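Local coordinates for protein adhesin (Streptococcus sanguinis SK1 = NCTC 7863, PDB 6VT2) that probably mediates bacterial adhesion by binding sialylated glycans through two tandem Siglec-like modules of a serine-rich repeat surface protein, at residues L52-N55 with W56-Y59; D190-A194 with A195-D199; T350-E353 with E354-A358. All blocks are in the same frame, centred on the assembly; numbering follows the deposited sequence.

The three contacts are local and lie in different domains. Contact 1 is a turn in the first Siglec-like domain, where Asp-53 binds sialic acid and the neighbouring side chains pack on apolar residues. Contact 2 lies in the first atypical Rib domain, where a strand next to a calcium site leads into a short 3-10 turn. Contact 3 is helical, in the second atypical Rib domain. Each mixes core and surface: Pro-54 and Ile-57, Ile-192 and Thr-197, and Ile-352 and Val-356 are buried, while Asn-55, Gln-196 and Arg-357 are exposed. Contact 1 rests mainly on proline and aromatic packing, contact 2 on backbone hydrogen bonds, with calcium bound at one end, and contact 3 on helical bonds and a surface salt bridge.

Contact 1. Residues L52-N55 with W56-Y59; sequences LDPN and WIRY. With SIA (N-acetyl-alpha-neuraminic acid), chain D.
Pro-54 to Ile-57 form a type I beta turn. It is closed by a hydrogen bond of 3.2 Å from Ile-57 N to Pro-54 O. A water lies within hydrogen-bonding distance of both Pro-54 O and Ile-57 O. The peptide bond before Pro-54 is cis. The proline and Trp-56 side chains run the same way, with the proline ring over part of the indole. Pro-54 CB sits over one face, 3.6 Å from the centroid of the five-membered ring, which is a CH-pi contact. CB is offset toward the rim and comes within 3.2 Å of Trp-56 NE1. With chi1 at 50°, Trp-56 CG lies between its own backbone N and carbonyl carbon, which folds the indole back beside the proline. The other end of the proline ring meets Ile-57, with Pro-54 CD 3.7 Å from Ile-57 CD1. Leu-52 uses one branch, CD2, which reaches Ile-57 CG2 at 4.1 Å and Tyr-59 CE1 at 4.0 Å. Beyond the turn, Trp-56 and Ile-57 pack on Leu-122 of strand 119-125. Asp-53 points away from the turn. Its OD2 accepts a hydrogen bond of 2.9 Å from O9 of the sialic acid, while Asn-42 holds OD1. The turn leads into strand 58-61, and Asp-53 and Pro-54, at its start, contribute to the sialoglycan pocket of the Siglec-like domain.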
ATOM      1  N   LEU A  52       0.364 -52.858 -14.323  1.00  9.25           N
ATOM      2  CA  LEU A  52      -0.267 -51.695 -13.727  1.00 10.18           C
ATOM      3  C   LEU A  52      -0.494 -50.670 -14.832  1.00 13.34           C
ATOM      4  O   LEU A  52       0.394 -50.356 -15.524  1.00 12.43           O
ATOM      5  CB  LEU A  52       0.646 -51.101 -12.656  1.00 10.17           C
ATOM      6  CG  LEU A  52       0.146 -49.798 -12.049  1.00 12.31           C
ATOM      7  CD1 LEU A  52      -1.131 -50.039 -11.294  1.00  8.82           C
ATOM      8  CD2 LEU A  52       1.180 -49.195 -11.111  1.00 12.42           C
ATOM      9  N   ASP A  53      -1.713 -50.209 -14.965  1.00  8.61           N
ATOM     10  CA  ASP A  53      -1.990 -49.122 -15.877  1.00 10.73           C
ATOM     11  C   ASP A  53      -2.814 -48.086 -15.074  1.00 13.26           C
ATOM     12  O   ASP A  53      -3.419 -48.447 -14.165  1.00 12.06           O
ATOM     13  CB  ASP A  53      -2.549 -49.559 -17.223  1.00 11.30           C
ATOM     14  CG  ASP A  53      -4.031 -49.671 -17.224  1.00 23.79           C
ATOM     15  OD1 ASP A  53      -4.545 -50.610 -16.776  1.00 18.72           O
ATOM     16  OD2 ASP A  53      -4.718 -48.643 -17.444  1.00 21.66           O
ATOM     17  N   PRO A  54      -2.910 -46.809 -15.411  1.00 10.51           N
ATOM     18  CA  PRO A  54      -2.159 -46.192 -16.484  1.00 10.04           C
ATOM     19  C   PRO A  54      -0.651 -46.100 -16.302  1.00 10.45           C
ATOM     20  O   PRO A  54      -0.186 -46.228 -15.272  1.00 11.57           O
ATOM     21  CB  PRO A  54      -2.647 -44.747 -16.500  1.00 14.44           C
ATOM     22  CG  PRO A  54      -3.975 -44.818 -15.843  1.00 13.61           C
ATOM     23  CD  PRO A  54      -3.986 -46.020 -14.972  1.00 12.45           C
ATOM     24  N   ASN A  55       0.022 -45.840 -17.401  1.00 10.06           N
ATOM     25  CA  ASN A  55       1.491 -45.761 -17.419  1.00 11.98           C
ATOM     26  C   ASN A  55       2.013 -44.606 -16.566  1.00 10.60           C
ATOM     27  O   ASN A  55       3.106 -44.704 -16.179  1.00 12.77           O
ATOM     28  CB  ASN A  55       1.992 -45.691 -18.847  1.00 11.05           C
ATOM     29  CG  ASN A  55       1.597 -44.435 -19.567  1.00 11.16           C
ATOM     30  OD1 ASN A  55       0.679 -43.746 -19.190  1.00 12.61           O
ATOM     31  ND2 ASN A  55       2.247 -44.246 -20.690  1.00 12.59           N
ATOM     32  N   TRP A  56       1.222 -43.589 -16.264  1.00  8.91           N
ATOM     33  CA  TRP A  56       1.699 -42.471 -15.459  1.00  8.65           C
ATOM     34  C   TRP A  56       1.587 -42.705 -13.950  1.00  9.80           C
ATOM     35  O   TRP A  56       2.019 -41.870 -13.271  1.00 10.41           O
ATOM     36  CB  TRP A  56       1.020 -41.189 -15.939  1.00  8.63           C
ATOM     37  CG  TRP A  56      -0.464 -41.275 -16.061  1.00  8.90           C
ATOM     38  CD1 TRP A  56      -1.153 -41.512 -17.189  1.00  8.54           C
ATOM     39  CD2 TRP A  56      -1.419 -41.152 -15.009  1.00  8.52           C
ATOM     40  NE1 TRP A  56      -2.473 -41.537 -16.909  1.00 10.42           N
ATOM     41  CE2 TRP A  56      -2.680 -41.302 -15.598  1.00  8.47           C
ATOM     42  CE3 TRP A  56      -1.338 -40.867 -13.660  1.00  8.52           C
ATOM     43  CZ2 TRP A  56      -3.847 -41.205 -14.877  1.00  9.94           C
ATOM     44  CZ3 TRP A  56      -2.492 -40.803 -12.940  1.00 12.10           C
ATOM     45  CH2 TRP A  56      -3.721 -40.988 -13.540  1.00 10.76           C
ATOM     46  N   ILE A  57       0.983 -43.800 -13.499  1.00 10.22           N
ATOM     47  CA  ILE A  57       1.031 -44.133 -12.086  1.00  9.28           C
ATOM     48  C   ILE A  57       2.348 -44.858 -11.873  1.00 12.83           C
ATOM     49  O   ILE A  57       2.589 -45.910 -12.470  1.00 14.44           O
ATOM     50  CB  ILE A  57      -0.140 -45.012 -11.678  1.00 10.44           C
ATOM     51  CG1 ILE A  57      -1.453 -44.298 -11.914  1.00 13.30           C
ATOM     52  CG2 ILE A  57       0.034 -45.382 -10.182  1.00 14.36           C
ATOM     53  CD1 ILE A  57      -2.683 -45.227 -11.563  1.00 17.66           C
ATOM     54  N   ARG A  58       3.225 -44.290 -11.046  1.00  8.93           N
ATOM     55  CA  ARG A  58       4.567 -44.812 -10.829  1.00  9.17           C
ATOM     56  C   ARG A  58       4.733 -45.073  -9.342  1.00  8.81           C
ATOM     57  O   ARG A  58       4.026 -44.586  -8.571  1.00 10.77           O
ATOM     58  CB  ARG A  58       5.569 -43.756 -11.290  1.00 16.28           C
ATOM     59  CG  ARG A  58       5.346 -43.413 -12.743  1.00 15.77           C
ATOM     60  CD  ARG A  58       6.306 -42.371 -13.225  1.00 16.76           C
ATOM     61  NE  ARG A  58       7.668 -42.861 -13.183  1.00 18.05           N
ATOM     62  CZ  ARG A  58       8.726 -42.075 -13.300  1.00 28.20           C
ATOM     63  NH1 ARG A  58       8.567 -40.787 -13.516  1.00 21.60           N
ATOM     64  NH2 ARG A  58       9.947 -42.573 -13.233  1.00 28.53           N
ATOM     65  N   TYR A  59       5.666 -45.934  -9.047  1.00  9.60           N
ATOM     66  CA  TYR A  59       5.963 -46.187  -7.655  1.00 10.97           C
ATOM     67  C   TYR A  59       7.409 -46.575  -7.460  1.00 10.32           C
ATOM     68  O   TYR A  59       8.001 -47.078  -8.334  1.00 11.87           O
ATOM     69  CB  TYR A  59       5.022 -47.176  -6.979  1.00 10.62           C
ATOM     70  CG  TYR A  59       5.095 -48.562  -7.523  1.00  9.84           C
ATOM     71  CD1 TYR A  59       4.499 -48.897  -8.704  1.00  9.53           C
ATOM     72  CD2 TYR A  59       5.685 -49.552  -6.784  1.00 11.55           C
ATOM     73  CE1 TYR A  59       4.549 -50.188  -9.183  1.00 10.25           C
ATOM     74  CE2 TYR A  59       5.734 -50.842  -7.241  1.00 11.36           C
ATOM     75  CZ  TYR A  59       5.149 -51.171  -8.434  1.00 11.80           C
ATOM     76  OH  TYR A  59       5.211 -52.466  -8.818  1.00 15.33           O
TER
HETATM   77  C1  SIA D   3     -11.470 -48.655 -11.382  1.00 12.27           C
HETATM   78  C2  SIA D   3     -12.317 -49.065 -12.663  1.00 12.61           C
HETATM   79  C3  SIA D   3     -13.423 -48.072 -13.036  1.00  9.20           C
HETATM   80  C4  SIA D   3     -12.904 -46.711 -13.507  1.00 11.81           C
HETATM   81  C5  SIA D   3     -11.871 -46.889 -14.628  1.00  8.88           C
HETATM   82  C6  SIA D   3     -10.801 -47.928 -14.201  1.00  9.69           C
HETATM   83  C7  SIA D   3      -9.805 -48.331 -15.319  1.00 10.05           C
HETATM   84  C8  SIA D   3      -8.945 -49.539 -14.865  1.00 10.31           C
HETATM   85  C9  SIA D   3      -7.743 -49.710 -15.788  1.00 12.87           C
HETATM   86  C10 SIA D   3     -11.300 -45.045 -16.167  1.00 12.75           C
HETATM   87  C11 SIA D   3     -10.535 -43.732 -16.321  1.00 11.83           C
HETATM   88  N5  SIA D   3     -11.206 -45.628 -14.948  1.00  8.18           N
HETATM   89  O1A SIA D   3     -12.078 -48.071 -10.458  1.00 12.69           O
HETATM   90  O1B SIA D   3     -10.263 -49.024 -11.440  1.00 11.88           O
HETATM   91  O4  SIA D   3     -13.980 -45.881 -13.989  1.00 11.05           O
HETATM   92  O6  SIA D   3     -11.418 -49.150 -13.813  1.00 10.93           O
HETATM   93  O7  SIA D   3     -10.483 -48.571 -16.541  1.00 13.19           O
HETATM   94  O8  SIA D   3      -8.540 -49.344 -13.505  1.00 11.68           O
HETATM   95  O9  SIA D   3      -6.805 -48.669 -15.499  1.00 12.41           O
HETATM   96  O10 SIA D   3     -11.944 -45.526 -17.096  1.00 14.39           O
HETATM   97  O   HOH W   1       2.142 -47.607 -14.345  1.00 18.96           O

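Contact 2. Residues D190-A194 with A195-D199; sequences DTIAA and AQTVD. With CA (calcium ion), chain I.
Ala-194 O takes two backbone N-H groups. Val-198 N donates to it over 3.0 Å, nearly straight along the C=O axis. Thr-197 N also donates over 3.0 Å, but from above the carbonyl plane, at a C=O...N angle of 115°. One residue earlier, Ala-193 O accepts a hydrogen bond of 2.7 Å from Gln-196 N. The bonds from Gln-196 N and Thr-197 N span three residues and make a short 3-10 turn. The one from Val-198 N spans four and closes its end. The turn joins strand 189-192, at the edge of a three-stranded antiparallel sheet, to strand 198-200, which pairs in parallel with strand 139-141. The connection belongs to the atypical Rib domain. Apolar atoms also meet across the turn. Ile-192 CG2 meets Thr-197 CG2 at 3.6 Å and Gln-196 CB at 4.0 Å, the side chains lying at a slant to one another. Helix 149-162 covers this cluster through Val-155 and Val-159. Thr-197 has OG1 between its backbone N and carbonyl carbon (chi1 64°), which turns CG2 toward the isoleucine. Its hydroxyl is hydrogen-bonded to Gly-178 O. Gln-196 bends at chi2 (64°) and brings OE1 back over Ala-193. There a water donates to OE1 and accepts from Ala-193 N, tying the amide to the backbone. Near the start of strand 189-192, Asp-190 binds a calcium ion with both carboxylate oxygens, OD1 and OD2, each at 2.5 Å. OD2 is also hydrogen-bonded to Tyr-184 OH. Three waters, Thr-128 OG1 and Tyr-131 O are among the other ligands of the ion.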
ATOM      1  N   ASP A 190     -12.722 -20.757 -13.128  1.00 16.93           N
ATOM      2  CA  ASP A 190     -13.494 -20.120 -12.073  1.00 15.75           C
ATOM      3  C   ASP A 190     -14.021 -18.831 -12.682  1.00 19.33           C
ATOM      4  O   ASP A 190     -13.405 -18.270 -13.594  1.00 15.82           O
ATOM      5  CB  ASP A 190     -12.665 -19.874 -10.866  1.00 14.21           C
ATOM      6  CG  ASP A 190     -12.674 -21.025  -9.917  1.00 16.87           C
ATOM      7  OD1 ASP A 190     -13.765 -21.558  -9.649  1.00 18.30           O
ATOM      8  OD2 ASP A 190     -11.608 -21.360  -9.397  1.00 16.83           O
ATOM      9  N   THR A 191     -15.145 -18.362 -12.160  1.00 15.15           N
ATOM     10  CA  THR A 191     -15.727 -17.087 -12.560  1.00 15.54           C
ATOM     11  C   THR A 191     -15.840 -16.165 -11.357  1.00 15.30           C
ATOM     12  O   THR A 191     -16.188 -16.591 -10.242  1.00 16.72           O
ATOM     13  CB  THR A 191     -17.122 -17.290 -13.148  1.00 18.86           C
ATOM     14  OG1 THR A 191     -17.069 -18.136 -14.329  1.00 21.93           O
ATOM     15  CG2 THR A 191     -17.749 -15.951 -13.518  1.00 19.55           C
ATOM     16  N   ILE A 192     -15.478 -14.899 -11.548  1.00 14.84           N
ATOM     17  CA  ILE A 192     -15.742 -13.882 -10.539  1.00 17.73           C
ATOM     18  C   ILE A 192     -16.766 -12.932 -11.136  1.00 14.11           C
ATOM     19  O   ILE A 192     -16.522 -12.350 -12.192  1.00 16.30           O
ATOM     20  CB  ILE A 192     -14.468 -13.149 -10.131  1.00 17.09           C
ATOM     21  CG1 ILE A 192     -13.380 -14.120  -9.688  1.00 20.22           C
ATOM     22  CG2 ILE A 192     -14.790 -12.204  -8.943  1.00 19.78           C
ATOM     23  CD1 ILE A 192     -12.134 -13.408  -9.281  1.00 18.01           C
ATOM     24  N   ALA A 193     -17.927 -12.821 -10.488  1.00 15.48           N
ATOM     25  CA  ALA A 193     -19.041 -12.070 -11.039  1.00 16.44           C
ATOM     26  C   ALA A 193     -18.722 -10.597 -11.042  1.00 16.20           C
ATOM     27  O   ALA A 193     -17.993 -10.094 -10.171  1.00 15.60           O
ATOM     28  CB  ALA A 193     -20.307 -12.289 -10.225  1.00 23.12           C
ATOM     29  N   ALA A 194     -19.302  -9.936 -12.041  1.00 15.72           N
ATOM     30  CA  ALA A 194     -19.128  -8.492 -12.225  1.00 20.50           C
ATOM     31  C   ALA A 194     -19.430  -7.705 -10.964  1.00 20.80           C
ATOM     32  O   ALA A 194     -18.752  -6.722 -10.672  1.00 16.72           O
ATOM     33  CB  ALA A 194     -20.018  -8.007 -13.353  1.00 19.11           C
ATOM     34  N   ALA A 195     -20.407  -8.142 -10.180  1.00 20.77           N
ATOM     35  CA  ALA A 195     -20.714  -7.439  -8.935  1.00 18.33           C
ATOM     36  C   ALA A 195     -19.524  -7.418  -7.996  1.00 29.81           C
ATOM     37  O   ALA A 195     -19.388  -6.503  -7.165  1.00 23.17           O
ATOM     38  CB  ALA A 195     -21.925  -8.099  -8.263  1.00 28.23           C
ATOM     39  N   GLN A 196     -18.634  -8.400  -8.102  1.00 19.77           N
ATOM     40  CA  GLN A 196     -17.469  -8.424  -7.239  1.00 18.48           C
ATOM     41  C   GLN A 196     -16.225  -7.841  -7.892  1.00 17.14           C
ATOM     42  O   GLN A 196     -15.152  -7.890  -7.298  1.00 22.64           O
ATOM     43  CB  GLN A 196     -17.183  -9.867  -6.793  1.00 21.58           C
ATOM     44  CG  GLN A 196     -18.056 -10.350  -5.683  1.00 32.86           C
ATOM     45  CD  GLN A 196     -19.500 -10.419  -6.053  1.00 35.69           C
ATOM     46  OE1 GLN A 196     -19.902 -11.190  -6.938  1.00 33.73           O
ATOM     47  NE2 GLN A 196     -20.314  -9.602  -5.385  1.00 37.76           N
ATOM     48  N   THR A 197     -16.317  -7.297  -9.107  1.00 16.60           N
ATOM     49  CA  THR A 197     -15.138  -6.753  -9.737  1.00 18.93           C
ATOM     50  C   THR A 197     -15.246  -5.277 -10.060  1.00 17.90           C
ATOM     51  O   THR A 197     -14.224  -4.599 -10.035  1.00 18.72           O
ATOM     52  CB  THR A 197     -14.807  -7.509 -11.023  1.00 16.55           C
ATOM     53  OG1 THR A 197     -15.861  -7.330 -11.955  1.00 15.46           O
ATOM     54  CG2 THR A 197     -14.686  -9.015 -10.712  1.00 19.26           C
ATOM     55  N   VAL A 198     -16.418  -4.796 -10.462  1.00 15.67           N
ATOM     56  CA  VAL A 198     -16.531  -3.418 -10.916  1.00 15.47           C
ATOM     57  C   VAL A 198     -17.805  -2.759 -10.403  1.00 18.52           C
ATOM     58  O   VAL A 198     -18.822  -3.405 -10.141  1.00 18.09           O
ATOM     59  CB  VAL A 198     -16.519  -3.308 -12.446  1.00 13.72           C
ATOM     60  CG1 VAL A 198     -15.268  -3.855 -13.010  1.00 18.24           C
ATOM     61  CG2 VAL A 198     -17.750  -4.047 -12.997  1.00 17.86           C
ATOM     62  N   ASP A 199     -17.812  -1.441 -10.339  1.00 16.54           N
ATOM     63  CA  ASP A 199     -19.039  -0.651 -10.067  1.00 21.23           C
ATOM     64  C   ASP A 199     -18.815   0.670 -10.803  1.00 16.71           C
ATOM     65  O   ASP A 199     -17.711   1.022 -11.178  1.00 15.50           O
ATOM     66  CB  ASP A 199     -19.435  -0.472  -8.579  1.00 28.26           C
ATOM     67  CG  ASP A 199     -20.911  -0.102  -8.323  1.00 31.10           C
ATOM     68  OD1 ASP A 199     -21.686  -0.050  -9.352  1.00 37.69           O
ATOM     69  OD2 ASP A 199     -21.223   0.338  -7.296  1.00 42.05           O
TER
HETATM   70 CA    CA I 703     -12.638 -23.290  -8.163  1.00 17.54          CA
HETATM   71  O   HOH W   2     -18.310 -13.743  -7.739  1.00 26.81           O
HETATM   72  O   HOH W   3     -14.691 -24.399  -8.348  1.00 32.39           O
HETATM   73  O   HOH W   4     -13.891 -21.822  -6.649  1.00 28.70           O
HETATM   74  O   HOH W   5     -13.006 -24.405  -6.128  1.00 29.54           O

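Contact 3. Residues T350-E353 with E354-A358; sequences TAIE and EKVRA
Val-356 overlaps Ile-352 one turn earlier in helix 346-360. Their CG2 methyls meet at 4.2 Å, with the two side chains slanted across each other. Val-356 CG2 also lies 3.4 Å from Ile-352 O. Both residues are buried. The backbone carries four successive i to i+4 bonds between the segments, as in a regular alpha helix. In the shortest two, Val-356 N donates to Ile-352 O and Arg-357 N to Glu-353 O, each over 2.8 Å. The helix belongs to the second atypical Rib domain. The face with Ile-352 and Val-356 packs on strands 336-338, 369-372 and 378-381. Lys-355 sets out along the helix with CG 3.4 Å from Ala-351 O. Its extended chain then carries NZ to Ser-334 OG. On the exposed side, Arg-357 grips Glu-354 side-on. NE donates to OE2 and NH2 to OE1, each over 2.8 Å and at 171°. Both oxygens are met on their syn side and lie close to the guanidinium plane. Bends at chi3 (66°) and chi4 (69°) bring this edge of Arg-357 round to the carboxylate. The donors lie out of the carboxylate plane, so the two groups are twisted against each other. The paired bonds would limit their rotation.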
ATOM      1  N   THR A 350      22.703  53.009  22.495  1.00 13.78           N
ATOM      2  CA  THR A 350      23.576  51.956  21.992  1.00 14.77           C
ATOM      3  C   THR A 350      23.626  50.764  22.917  1.00 12.34           C
ATOM      4  O   THR A 350      23.563  49.613  22.458  1.00 14.15           O
ATOM      5  CB  THR A 350      24.971  52.537  21.780  1.00 16.20           C
ATOM      6  OG1 THR A 350      24.841  53.619  20.852  1.00 20.24           O
ATOM      7  CG2 THR A 350      25.867  51.516  21.194  1.00 21.56           C
ATOM      8  N   ALA A 351      23.718  51.004  24.225  1.00 11.91           N
ATOM      9  CA  ALA A 351      23.794  49.896  25.149  1.00 12.35           C
ATOM     10  C   ALA A 351      22.508  49.095  25.138  1.00 11.67           C
ATOM     11  O   ALA A 351      22.549  47.864  25.260  1.00 13.13           O
ATOM     12  CB  ALA A 351      24.047  50.409  26.569  1.00 13.60           C
ATOM     13  N   ILE A 352      21.359  49.780  25.030  1.00 11.28           N
ATOM     14  CA  ILE A 352      20.072  49.082  24.999  1.00  9.59           C
ATOM     15  C   ILE A 352      19.971  48.244  23.744  1.00 10.40           C
ATOM     16  O   ILE A 352      19.555  47.070  23.764  1.00 12.12           O
ATOM     17  CB  ILE A 352      18.902  50.069  25.115  1.00 10.54           C
ATOM     18  CG1 ILE A 352      18.780  50.605  26.537  1.00 12.08           C
ATOM     19  CG2 ILE A 352      17.608  49.396  24.724  1.00 11.82           C
ATOM     20  CD1 ILE A 352      17.885  51.785  26.604  1.00 12.59           C
ATOM     21  N   GLU A 353      20.326  48.860  22.624  1.00 11.90           N
ATOM     22  CA  GLU A 353      20.218  48.129  21.385  1.00 11.28           C
ATOM     23  C   GLU A 353      21.040  46.851  21.465  1.00 12.38           C
ATOM     24  O   GLU A 353      20.573  45.803  21.026  1.00 13.11           O
ATOM     25  CB  GLU A 353      20.656  48.973  20.210  1.00 13.07           C
ATOM     26  CG  GLU A 353      20.377  48.221  18.903  1.00 12.32           C
ATOM     27  CD  GLU A 353      20.823  48.902  17.646  1.00 34.87           C
ATOM     28  OE1 GLU A 353      21.110  48.151  16.675  1.00 32.96           O
ATOM     29  OE2 GLU A 353      20.883  50.154  17.621  1.00 41.78           O
ATOM     30  N   GLU A 354      22.232  46.902  22.072  1.00 12.52           N
ATOM     31  CA  GLU A 354      23.088  45.719  22.135  1.00 15.92           C
ATOM     32  C   GLU A 354      22.448  44.633  22.985  1.00 15.10           C
ATOM     33  O   GLU A 354      22.535  43.438  22.670  1.00 13.14           O
ATOM     34  CB  GLU A 354      24.472  46.088  22.682  1.00 18.64           C
ATOM     35  CG  GLU A 354      25.344  44.922  23.036  1.00 23.19           C
ATOM     36  CD  GLU A 354      25.499  43.946  21.885  1.00 25.60           C
ATOM     37  OE1 GLU A 354      25.818  42.759  22.168  1.00 26.13           O
ATOM     38  OE2 GLU A 354      25.326  44.368  20.708  1.00 21.49           O
ATOM     39  N   LYS A 355      21.825  45.018  24.076  1.00 11.59           N
ATOM     40  CA  LYS A 355      21.202  44.024  24.927  1.00 11.17           C
ATOM     41  C   LYS A 355      19.988  43.418  24.258  1.00 11.33           C
ATOM     42  O   LYS A 355      19.726  42.216  24.421  1.00 12.49           O
ATOM     43  CB  LYS A 355      20.793  44.635  26.240  1.00 12.48           C
ATOM     44  CG  LYS A 355      21.977  45.069  27.137  1.00 12.89           C
ATOM     45  CD  LYS A 355      21.519  45.637  28.455  1.00 16.13           C
ATOM     46  CE  LYS A 355      22.681  46.082  29.234  1.00 18.61           C
ATOM     47  NZ  LYS A 355      22.314  46.564  30.625  1.00 23.35           N
ATOM     48  N   VAL A 356      19.226  44.253  23.537  1.00 12.33           N
ATOM     49  CA  VAL A 356      18.072  43.718  22.818  1.00 10.39           C
ATOM     50  C   VAL A 356      18.530  42.795  21.696  1.00 10.43           C
ATOM     51  O   VAL A 356      17.987  41.689  21.540  1.00 11.85           O
ATOM     52  CB  VAL A 356      17.191  44.852  22.285  1.00 11.00           C
ATOM     53  CG1 VAL A 356      16.167  44.294  21.364  1.00 15.12           C
ATOM     54  CG2 VAL A 356      16.553  45.610  23.373  1.00 12.73           C
ATOM     55  N   ARG A 357      19.606  43.173  21.017  1.00 12.71           N
ATOM     56  CA  ARG A 357      20.165  42.351  19.954  1.00 13.71           C
ATOM     57  C   ARG A 357      20.575  41.000  20.503  1.00 13.74           C
ATOM     58  O   ARG A 357      20.177  39.939  19.973  1.00 15.14           O
ATOM     59  CB  ARG A 357      21.353  43.091  19.340  1.00 15.10           C
ATOM     60  CG  ARG A 357      22.002  42.368  18.125  1.00 16.60           C
ATOM     61  CD  ARG A 357      23.473  42.742  17.993  1.00 14.25           C
ATOM     62  NE  ARG A 357      24.252  42.252  19.131  1.00 16.00           N
ATOM     63  CZ  ARG A 357      24.519  40.969  19.397  1.00 20.24           C
ATOM     64  NH1 ARG A 357      24.098  39.994  18.593  1.00 19.63           N
ATOM     65  NH2 ARG A 357      25.209  40.658  20.489  1.00 19.93           N
ATOM     66  N   ALA A 358      21.375  41.035  21.565  1.00 12.52           N
ATOM     67  CA  ALA A 358      21.888  39.804  22.159  1.00 12.49           C
ATOM     68  C   ALA A 358      20.763  38.896  22.617  1.00 14.13           C
ATOM     69  O   ALA A 358      20.898  37.677  22.567  1.00 15.13           O
ATOM     70  CB  ALA A 358      22.806  40.114  23.342  1.00 13.75           C
TER